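Local coordinates for protein AimR transcriptional regulator (Bacillus phage phi3T, PDB 5ZVV) that activates transcription of the phage aimX locus as a homodimer, apparently favouring lytic growth until the arbitrium peptide turns the dimer into inactive monomers, leading to lysogeny, at residues I291-I302 against E326-I337. Numbering follows the deposited sequence.
Sequences IKYLQLRAFYYI and ELGFYYYYKGLI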
loop_
_atom_site.group_PDB
_atom_site.type_symbol
_atom_site.label_atom_id
_atom_site.label_comp_id
_atom_site.label_asym_id
_atom_site.label_seq_id
_atom_site.Cartn_x
_atom_site.Cartn_y
_atom_site.Cartn_z
ATOM N N ILE A 291 -17.655 -5.853 -19.374
ATOM C CA ILE A 291 -16.594 -6.853 -19.489
ATOM C C ILE A 291 -16.945 -8.104 -18.692
ATOM O O ILE A 291 -16.810 -9.232 -19.183
ATOM C CB ILE A 291 -15.243 -6.265 -19.044
ATOM C CG1 ILE A 291 -14.767 -5.195 -20.029
ATOM C CG2 ILE A 291 -14.195 -7.370 -18.907
ATOM C CD1 ILE A 291 -13.481 -4.513 -19.608
ATOM N N LYS A 292 -17.409 -7.927 -17.453
ATOM C CA LYS A 292 -17.641 -9.094 -16.608
ATOM C C LYS A 292 -18.793 -9.944 -17.131
ATOM O O LYS A 292 -18.691 -11.175 -17.176
ATOM C CB LYS A 292 -17.907 -8.673 -15.162
ATOM C CG LYS A 292 -18.058 -9.864 -14.223
ATOM C CD LYS A 292 -18.321 -9.450 -12.784
ATOM C CE LYS A 292 -18.446 -10.677 -11.888
ATOM N NZ LYS A 292 -18.806 -10.322 -10.488
ATOM N N TYR A 293 -19.896 -9.310 -17.534
ATOM C CA TYR A 293 -21.049 -10.080 -17.987
ATOM C C TYR A 293 -20.790 -10.717 -19.344
ATOM O O TYR A 293 -21.303 -11.808 -19.624
ATOM C CB TYR A 293 -22.292 -9.188 -18.017
ATOM C CG TYR A 293 -22.557 -8.527 -16.684
ATOM C CD1 TYR A 293 -22.268 -9.189 -15.496
ATOM C CD2 TYR A 293 -23.062 -7.238 -16.611
ATOM C CE1 TYR A 293 -22.490 -8.592 -14.277
ATOM C CE2 TYR A 293 -23.288 -6.631 -15.396
ATOM C CZ TYR A 293 -23.000 -7.313 -14.230
ATOM O OH TYR A 293 -23.221 -6.714 -13.013
ATOM N N LEU A 294 -19.994 -10.059 -20.192
ATOM C CA LEU A 294 -19.519 -10.699 -21.413
ATOM C C LEU A 294 -18.672 -11.923 -21.093
ATOM O O LEU A 294 -18.813 -12.969 -21.739
ATOM C CB LEU A 294 -18.718 -9.702 -22.252
ATOM C CG LEU A 294 -19.518 -8.680 -23.056
ATOM C CD1 LEU A 294 -18.579 -7.737 -23.802
ATOM C CD2 LEU A 294 -20.454 -9.393 -24.019
ATOM N N GLN A 295 -17.785 -11.809 -20.097
ATOM C CA GLN A 295 -16.982 -12.952 -19.673
ATOM C C GLN A 295 -17.861 -14.100 -19.198
ATOM O O GLN A 295 -17.611 -15.262 -19.534
ATOM C CB GLN A 295 -16.021 -12.546 -18.558
ATOM C CG GLN A 295 -14.815 -11.748 -18.999
ATOM C CD GLN A 295 -13.799 -11.613 -17.887
ATOM O OE1 GLN A 295 -14.047 -12.036 -16.755
ATOM N NE2 GLN A 295 -12.647 -11.032 -18.199
ATOM N N LEU A 296 -18.890 -13.789 -18.405
ATOM C CA LEU A 296 -19.786 -14.826 -17.907
ATOM C C LEU A 296 -20.563 -15.478 -19.043
ATOM O O LEU A 296 -20.781 -16.696 -19.039
ATOM C CB LEU A 296 -20.736 -14.233 -16.871
ATOM C CG LEU A 296 -20.020 -13.817 -15.585
ATOM C CD1 LEU A 296 -20.971 -13.165 -14.599
ATOM C CD2 LEU A 296 -19.352 -15.030 -14.969
ATOM N N ARG A 297 -20.982 -14.680 -20.030
ATOM C CA ARG A 297 -21.684 -15.234 -21.185
ATOM C C ARG A 297 -20.773 -16.154 -21.992
ATOM O O ARG A 297 -21.206 -17.217 -22.456
ATOM C CB ARG A 297 -22.221 -14.097 -22.054
ATOM C CG ARG A 297 -22.962 -14.539 -23.302
ATOM C CD ARG A 297 -23.473 -13.337 -24.077
ATOM N NE ARG A 297 -24.130 -13.730 -25.318
ATOM C CZ ARG A 297 -24.604 -12.875 -26.218
ATOM N NH1 ARG A 297 -24.495 -11.567 -26.020
ATOM N NH2 ARG A 297 -25.185 -13.330 -27.319
ATOM N N ALA A 298 -19.508 -15.764 -22.166
ATOM C CA ALA A 298 -18.562 -16.636 -22.856
ATOM C C ALA A 298 -18.314 -17.912 -22.059
ATOM O O ALA A 298 -18.169 -18.994 -22.636
ATOM C CB ALA A 298 -17.250 -15.891 -23.111
ATOM N N PHE A 299 -18.258 -17.800 -20.732
ATOM C CA PHE A 299 -18.171 -18.976 -19.870
ATOM C C PHE A 299 -19.330 -19.932 -20.140
ATOM O O PHE A 299 -19.128 -21.133 -20.367
ATOM C CB PHE A 299 -18.159 -18.517 -18.409
ATOM C CG PHE A 299 -17.693 -19.558 -17.420
ATOM C CD1 PHE A 299 -17.324 -20.830 -17.826
ATOM C CD2 PHE A 299 -17.631 -19.248 -16.069
ATOM C CE1 PHE A 299 -16.902 -21.776 -16.902
ATOM C CE2 PHE A 299 -17.210 -20.189 -15.141
ATOM C CZ PHE A 299 -16.846 -21.453 -15.559
ATOM N N TYR A 300 -20.558 -19.403 -20.131
ATOM C CA TYR A 300 -21.739 -20.215 -20.411
ATOM C C TYR A 300 -21.651 -20.877 -21.782
ATOM O O TYR A 300 -21.948 -22.071 -21.926
ATOM C CB TYR A 300 -22.988 -19.340 -20.304
ATOM C CG TYR A 300 -24.271 -19.994 -20.756
ATOM C CD1 TYR A 300 -24.920 -20.925 -19.952
ATOM C CD2 TYR A 300 -24.851 -19.661 -21.975
ATOM C CE1 TYR A 300 -26.099 -21.516 -20.356
ATOM C CE2 TYR A 300 -26.029 -20.247 -22.387
ATOM C CZ TYR A 300 -26.651 -21.173 -21.573
ATOM O OH TYR A 300 -27.828 -21.762 -21.980
ATOM N N TYR A 301 -21.234 -20.119 -22.801
ATOM C CA TYR A 301 -21.054 -20.697 -24.128
ATOM C C TYR A 301 -20.037 -21.835 -24.105
ATOM O O TYR A 301 -20.258 -22.886 -24.718
ATOM C CB TYR A 301 -20.622 -19.616 -25.118
ATOM C CG TYR A 301 -21.738 -18.708 -25.581
ATOM C CD1 TYR A 301 -23.068 -19.097 -25.479
ATOM C CD2 TYR A 301 -21.459 -17.464 -26.129
ATOM C CE1 TYR A 301 -24.089 -18.269 -25.907
ATOM C CE2 TYR A 301 -22.470 -16.629 -26.559
ATOM C CZ TYR A 301 -23.784 -17.034 -26.449
ATOM O OH TYR A 301 -24.793 -16.200 -26.881
ATOM N N ILE A 302 -18.919 -21.640 -23.399
ATOM C CA ILE A 302 -17.896 -22.680 -23.295
ATOM C C ILE A 302 -18.490 -23.944 -22.693
ATOM O O ILE A 302 -18.246 -25.059 -23.173
ATOM C CB ILE A 302 -16.701 -22.178 -22.464
ATOM C CG1 ILE A 302 -15.924 -21.103 -23.222
ATOM C CG2 ILE A 302 -15.792 -23.337 -22.082
ATOM C CD1 ILE A 302 -14.930 -20.360 -22.353
ATOM N N GLU A 326 -9.782 -9.215 -14.043
ATOM C CA GLU A 326 -10.527 -9.605 -15.232
ATOM C C GLU A 326 -9.658 -10.389 -16.201
ATOM O O GLU A 326 -10.157 -11.277 -16.898
ATOM C CB GLU A 326 -11.100 -8.366 -15.926
ATOM C CG GLU A 326 -12.255 -7.711 -15.184
ATOM C CD GLU A 326 -12.571 -6.321 -15.701
ATOM O OE1 GLU A 326 -11.711 -5.731 -16.389
ATOM O OE2 GLU A 326 -13.679 -5.817 -15.420
ATOM N N LEU A 327 -8.360 -10.082 -16.263
ATOM C CA LEU A 327 -7.474 -10.848 -17.130
ATOM C C LEU A 327 -7.206 -12.238 -16.572
ATOM O O LEU A 327 -6.994 -13.181 -17.343
ATOM C CB LEU A 327 -6.166 -10.092 -17.348
ATOM C CG LEU A 327 -6.261 -8.972 -18.384
ATOM C CD1 LEU A 327 -4.934 -8.242 -18.520
ATOM C CD2 LEU A 327 -6.713 -9.534 -19.725
ATOM N N GLY A 328 -7.213 -12.387 -15.247
ATOM C CA GLY A 328 -7.127 -13.717 -14.667
ATOM C C GLY A 328 -8.293 -14.589 -15.083
ATOM O O GLY A 328 -8.111 -15.724 -15.548
ATOM N N PHE A 329 -9.515 -14.062 -14.947
ATOM C CA PHE A 329 -10.671 -14.798 -15.460
ATOM C C PHE A 329 -10.558 -15.033 -16.964
ATOM O O PHE A 329 -10.823 -16.141 -17.451
ATOM C CB PHE A 329 -11.964 -14.054 -15.132
ATOM C CG PHE A 329 -12.318 -14.073 -13.676
ATOM C CD1 PHE A 329 -12.912 -15.190 -13.111
ATOM C CD2 PHE A 329 -12.058 -12.977 -12.871
ATOM C CE1 PHE A 329 -13.239 -15.213 -11.771
ATOM C CE2 PHE A 329 -12.382 -12.996 -11.525
ATOM C CZ PHE A 329 -12.973 -14.114 -10.975
ATOM N N TYR A 330 -10.142 -14.004 -17.707
ATOM C CA TYR A 330 -10.080 -14.077 -19.165
ATOM C C TYR A 330 -9.188 -15.222 -19.625
ATOM O O TYR A 330 -9.598 -16.059 -20.440
ATOM C CB TYR A 330 -9.581 -12.738 -19.718
ATOM C CG TYR A 330 -9.276 -12.717 -21.202
ATOM C CD1 TYR A 330 -10.275 -12.465 -22.135
ATOM C CD2 TYR A 330 -7.983 -12.919 -21.666
ATOM C CE1 TYR A 330 -9.996 -12.436 -23.490
ATOM C CE2 TYR A 330 -7.694 -12.892 -23.018
ATOM C CZ TYR A 330 -8.702 -12.651 -23.926
ATOM O OH TYR A 330 -8.412 -12.623 -25.272
ATOM N N TYR A 331 -7.960 -15.282 -19.106
ATOM C CA TYR A 331 -7.074 -16.375 -19.477
ATOM C C TYR A 331 -7.521 -17.707 -18.889
ATOM O O TYR A 331 -7.159 -18.757 -19.434
ATOM C CB TYR A 331 -5.643 -16.068 -19.037
ATOM C CG TYR A 331 -5.029 -14.873 -19.732
ATOM C CD1 TYR A 331 -4.376 -15.015 -20.951
ATOM C CD2 TYR A 331 -5.104 -13.606 -19.171
ATOM C CE1 TYR A 331 -3.814 -13.926 -21.590
ATOM C CE2 TYR A 331 -4.545 -12.510 -19.804
ATOM C CZ TYR A 331 -3.902 -12.676 -21.012
ATOM O OH TYR A 331 -3.342 -11.591 -21.646
ATOM N N TYR A 332 -8.306 -17.700 -17.806
ATOM C CA TYR A 332 -8.906 -18.953 -17.355
ATOM C C TYR A 332 -9.866 -19.508 -18.404
ATOM O O TYR A 332 -9.844 -20.705 -18.712
ATOM C CB TYR A 332 -9.620 -18.760 -16.016
ATOM C CG TYR A 332 -10.392 -19.983 -15.570
ATOM C CD1 TYR A 332 -9.732 -21.155 -15.221
ATOM C CD2 TYR A 332 -11.779 -19.969 -15.501
ATOM C CE1 TYR A 332 -10.430 -22.277 -14.818
ATOM C CE2 TYR A 332 -12.486 -21.088 -15.096
ATOM C CZ TYR A 332 -11.806 -22.237 -14.757
ATOM O OH TYR A 332 -12.503 -23.353 -14.353
ATOM N N TYR A 333 -10.712 -18.646 -18.977
ATOM C CA TYR A 333 -11.644 -19.103 -20.008
ATOM C C TYR A 333 -10.911 -19.492 -21.288
ATOM O O TYR A 333 -11.244 -20.507 -21.921
ATOM C CB TYR A 333 -12.680 -18.019 -20.290
ATOM C CG TYR A 333 -13.429 -17.576 -19.057
ATOM C CD1 TYR A 333 -13.935 -18.505 -18.157
ATOM C CD2 TYR A 333 -13.615 -16.228 -18.781
ATOM C CE1 TYR A 333 -14.616 -18.104 -17.025
ATOM C CE2 TYR A 333 -14.295 -15.817 -17.651
ATOM C CZ TYR A 333 -14.792 -16.762 -16.777
ATOM O OH TYR A 333 -15.466 -16.355 -15.653
ATOM N N LYS A 334 -9.917 -18.694 -21.688
ATOM C CA LYS A 334 -9.086 -19.067 -22.829
ATOM C C LYS A 334 -8.449 -20.433 -22.613
ATOM O O LYS A 334 -8.313 -21.216 -23.558
ATOM C CB LYS A 334 -8.009 -18.010 -23.072
ATOM C CG LYS A 334 -8.548 -16.636 -23.424
ATOM C CD LYS A 334 -8.854 -16.517 -24.903
ATOM C CE LYS A 334 -7.578 -16.547 -25.728
ATOM N NZ LYS A 334 -7.858 -16.360 -27.175
ATOM N N GLY A 335 -8.056 -20.736 -21.375
ATOM C CA GLY A 335 -7.520 -22.054 -21.084
ATOM C C GLY A 335 -8.576 -23.138 -21.158
ATOM O O GLY A 335 -8.308 -24.246 -21.631
ATOM N N LEU A 336 -9.790 -22.839 -20.686
ATOM C CA LEU A 336 -10.884 -23.794 -20.825
ATOM C C LEU A 336 -11.108 -24.160 -22.285
ATOM O O LEU A 336 -11.381 -25.322 -22.606
ATOM C CB LEU A 336 -12.166 -23.230 -20.212
ATOM C CG LEU A 336 -12.249 -23.226 -18.686
ATOM C CD1 LEU A 336 -13.592 -22.678 -18.227
ATOM C CD2 LEU A 336 -12.022 -24.622 -18.134
ATOM N N ILE A 337 -10.983 -23.185 -23.188
ATOM C CA ILE A 337 -11.153 -23.481 -24.608
ATOM C C ILE A 337 -9.943 -24.236 -25.148
ATOM O O ILE A 337 -10.074 -25.312 -25.742
ATOM C CB ILE A 337 -11.411 -22.186 -25.398
ATOM C CG1 ILE A 337 -12.820 -21.658 -25.112
ATOM C CG2 ILE A 337 -11.201 -22.415 -26.891
ATOM C CD1 ILE A 337 -13.135 -20.352 -25.810
HETATM O O HOH W 1 -15.749 -13.949 -15.238
#
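Gln295 supplies the one direct hydrogen bond between the helical segments 291-302 and 326-337: its NE2 donates to Glu326 O at 2.8 Å. The donor stands 34° from the carbonyl plane. Tyr330 N reaches the same oxygen from the opposite face, so this carbonyl serves both the helix and the contact. With its chain extended beyond CG, Gln295 fits as a knob among Glu326, Phe329, Tyr330 and Tyr333; its OE1 lies 3.3 Å from Phe329 CB. At the other end of the amide, one water donates to Gln295 OE1 and makes an unusually short, less certain link to Tyr333 OH. Both ends of this buried amide are thus engaged, Gln322 OE1 being a further partner of NE2.

Apolar contact centres on Tyr333, a knob among Gln295, Leu296, Phe299 and Ile302. Tyr333 CE1 lies over one face of the Phe299 ring, 3.4 Å from Phe299 CD2 and displaced toward the rim; with planes at 41° the two rings meet obliquely. Phe299 turns its CG anti to the backbone N, bringing its CE1 to 3.7 Å from Leu336 CD1. Toward the C-terminal ends Ile302 CG1 meets Ile337 CG1 at 3.7 Å.

At the N-terminal ends the aliphatic Ile291 CG2 lies in van der Waals contact against the carboxylate carbon of Glu326.

The axes of the two segments run nearly parallel, 16° apart and 10.4 Å at closest approach, in keeping with the all-helical, TPR-clan fold of the AimR family. Helix 307-318 lies between them in sequence and touches Gln295 and Ile337; helix 260-277 packs on Leu296 and Tyr333, and helix 341-353 on Tyr332 and Leu336.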